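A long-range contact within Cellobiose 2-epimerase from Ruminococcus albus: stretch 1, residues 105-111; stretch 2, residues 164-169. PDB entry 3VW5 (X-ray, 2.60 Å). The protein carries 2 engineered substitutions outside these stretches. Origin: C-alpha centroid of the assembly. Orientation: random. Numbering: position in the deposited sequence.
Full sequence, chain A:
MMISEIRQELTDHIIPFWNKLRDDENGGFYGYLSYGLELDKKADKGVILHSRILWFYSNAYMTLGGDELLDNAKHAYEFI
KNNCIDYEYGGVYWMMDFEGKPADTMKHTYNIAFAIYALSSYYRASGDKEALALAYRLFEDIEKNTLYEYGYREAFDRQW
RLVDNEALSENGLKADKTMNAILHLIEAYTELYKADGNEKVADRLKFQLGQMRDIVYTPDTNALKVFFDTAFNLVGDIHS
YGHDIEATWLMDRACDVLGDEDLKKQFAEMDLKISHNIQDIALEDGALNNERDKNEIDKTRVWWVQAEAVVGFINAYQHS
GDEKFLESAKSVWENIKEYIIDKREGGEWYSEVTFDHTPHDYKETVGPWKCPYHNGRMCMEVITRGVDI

Stretch 1, residues 105-111: TMKHTYN
Stretch 2 164-169: DNEALS

Residues at least 57 positions apart in sequence touch here through side chains, burying 225 Å² in all. Stretch 1 runs from a loop through a short strand at Lys107 and His108 into a helix that begins at Thr109 and continues beyond Asn111. Stretch 2 has no regular secondary structure. The backbones stay well apart: the CA atoms of His108 and Asn165 are 8.7 Å from each other, those of Tyr110 and Leu168 8.8 Å, so the two chains advance in the same sense through these pairs.

Thr105 (phi/psi -99/9, chi1 p) lies out of reach. Met106, at -54/137, directs its CA-to-CB bond toward stretch 2; with chi1 t and chi2 and chi3 near -98° and -99°, its flexible thioether chain brings CE to 4.4 Å from CB of Ala167, a loose apolar contact. Ala167 has the positive phi of 95° (psi -34°), and its small methyl also points toward stretch 1. Lys107 (-100/131, chi1 m) is out of reach, between two residues whose CA-to-CB bonds point toward stretch 2.

His108 (-132/119, chi1 -147°, chi2 -62°) is the polar centre of the contact. Its NE2 donates a hydrogen bond to OD1 of Asn165 at 3.0 Å, with an N-H...O angle of 149°, and the acceptor lies at the ring edge, near its plane, where the N-H points. Asn165 (-80/57) sets out sideways, but chi1 t and chi2 -20° carry its amide nearer; its ND2 is bonded elsewhere in the structure. The other imidazole nitrogen, ND1, caps the helix by accepting a weak hydrogen bond from Tyr110 N at 3.4 Å. An imidazole suits this position because one nitrogen can donate while the other accepts. The imidazole also takes part in packing: CE1 of His108 lies 3.7 Å from CD1 of Leu168.

Thr109 (-42/-46, chi1 m) opens the helix and does not touch stretch 2. One residue on, Tyr110 (-62/-43, chi1 t, chi2 94°) points toward Leu168, which answers with its own CA-to-CB bond toward stretch 1 from a backbone at -105/-15, chi1 m and chi2 t. The branched leucine fits this setting well: CD2 sits over one face of the tyrosine ring, 4.1 Å from the Tyr110 ring centroid and 7° off the normal, a CH-pi contact, while CD1 reaches Tyr110 CD1 at 4.0 Å and also packs against His108. Asn111 (-67/-48, chi1 t) continues the helix out of reach.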

# COMPACT_ATOMS: atom_id res chain seq x y z
N THR A 105 20.40 -4.64 -4.71
CA THR A 105 20.49 -3.24 -5.11
C THR A 105 19.63 -2.87 -6.31
O THR A 105 19.76 -1.77 -6.84
CB THR A 105 21.93 -2.83 -5.40
OG1 THR A 105 22.50 -3.77 -6.31
CG2 THR A 105 22.74 -2.81 -4.10
N MET A 106 18.79 -3.81 -6.74
CA MET A 106 17.81 -3.61 -7.80
C MET A 106 16.92 -2.39 -7.52
O MET A 106 16.47 -2.18 -6.39
CB MET A 106 16.97 -4.89 -7.92
CG MET A 106 15.72 -4.82 -8.81
SD MET A 106 14.20 -4.52 -7.89
CE MET A 106 13.50 -6.17 -7.75
N LYS A 107 16.68 -1.58 -8.55
CA LYS A 107 15.83 -0.39 -8.40
C LYS A 107 14.44 -0.68 -8.93
O LYS A 107 14.29 -1.20 -10.04
CB LYS A 107 16.42 0.80 -9.16
CG LYS A 107 17.83 1.18 -8.74
CD LYS A 107 17.87 1.76 -7.33
CE LYS A 107 19.30 2.02 -6.85
NZ LYS A 107 19.92 3.21 -7.51
N HIS A 108 13.43 -0.35 -8.14
CA HIS A 108 12.06 -0.58 -8.55
C HIS A 108 11.17 0.64 -8.33
O HIS A 108 11.00 1.13 -7.21
CB HIS A 108 11.47 -1.80 -7.82
CG HIS A 108 10.48 -2.56 -8.64
ND1 HIS A 108 9.30 -2.00 -9.09
CD2 HIS A 108 10.50 -3.84 -9.11
CE1 HIS A 108 8.63 -2.90 -9.79
NE2 HIS A 108 9.34 -4.03 -9.82
N THR A 109 10.61 1.13 -9.43
CA THR A 109 9.70 2.26 -9.39
C THR A 109 8.71 2.17 -8.22
O THR A 109 8.47 3.15 -7.50
CB THR A 109 8.93 2.34 -10.70
OG1 THR A 109 9.86 2.54 -11.75
CG2 THR A 109 7.94 3.48 -10.69
N TYR A 110 8.15 0.99 -8.04
CA TYR A 110 7.15 0.74 -7.00
C TYR A 110 7.73 0.96 -5.60
O TYR A 110 7.10 1.57 -4.73
CB TYR A 110 6.66 -0.68 -7.21
CG TYR A 110 5.74 -1.22 -6.17
CD1 TYR A 110 4.38 -1.14 -6.35
CD2 TYR A 110 6.23 -1.86 -5.04
CE1 TYR A 110 3.51 -1.66 -5.41
CE2 TYR A 110 5.38 -2.39 -4.09
CZ TYR A 110 4.01 -2.28 -4.28
OH TYR A 110 3.13 -2.81 -3.36
N ASN A 111 8.95 0.46 -5.39
CA ASN A 111 9.65 0.60 -4.12
C ASN A 111 10.00 2.06 -3.86
O ASN A 111 9.73 2.58 -2.77
CB ASN A 111 10.90 -0.27 -4.11
CG ASN A 111 11.58 -0.32 -2.75
OD1 ASN A 111 10.93 -0.20 -1.71
ND2 ASN A 111 12.90 -0.52 -2.75
N ASP A 164 14.12 -7.94 -15.78
CA ASP A 164 12.78 -8.54 -15.68
C ASP A 164 12.01 -8.07 -14.45
O ASP A 164 12.54 -8.03 -13.34
CB ASP A 164 12.85 -10.08 -15.66
CG ASP A 164 13.37 -10.66 -16.97
OD1 ASP A 164 12.94 -10.21 -18.06
OD2 ASP A 164 14.23 -11.57 -16.90
N ASN A 165 10.74 -7.72 -14.65
CA ASN A 165 9.88 -7.29 -13.57
C ASN A 165 9.33 -8.47 -12.74
O ASN A 165 8.11 -8.65 -12.62
CB ASN A 165 8.76 -6.42 -14.14
CG ASN A 165 8.07 -5.56 -13.09
OD1 ASN A 165 8.14 -5.83 -11.89
ND2 ASN A 165 7.38 -4.52 -13.56
N GLU A 166 10.23 -9.29 -12.20
CA GLU A 166 9.90 -10.24 -11.14
C GLU A 166 9.56 -9.39 -9.92
O GLU A 166 9.94 -8.23 -9.87
CB GLU A 166 11.13 -11.09 -10.81
CG GLU A 166 11.14 -12.48 -11.43
CD GLU A 166 12.56 -13.04 -11.61
OE1 GLU A 166 13.38 -12.96 -10.66
OE2 GLU A 166 12.84 -13.57 -12.72
N ALA A 167 8.86 -9.96 -8.96
CA ALA A 167 8.58 -9.23 -7.71
C ALA A 167 7.22 -8.53 -7.72
O ALA A 167 6.57 -8.41 -6.67
CB ALA A 167 9.68 -8.22 -7.37
N LEU A 168 6.82 -8.05 -8.89
CA LEU A 168 5.44 -7.61 -9.09
C LEU A 168 4.65 -8.63 -9.93
O LEU A 168 3.41 -8.59 -9.96
CB LEU A 168 5.37 -6.21 -9.71
CG LEU A 168 5.71 -5.01 -8.81
CD1 LEU A 168 5.03 -3.73 -9.34
CD2 LEU A 168 5.36 -5.26 -7.34
N SER A 169 5.36 -9.54 -10.60
CA SER A 169 4.71 -10.57 -11.40
C SER A 169 3.95 -11.55 -10.51
O SER A 169 4.29 -11.72 -9.33
CB SER A 169 5.71 -11.31 -12.29
OG SER A 169 5.91 -12.65 -11.85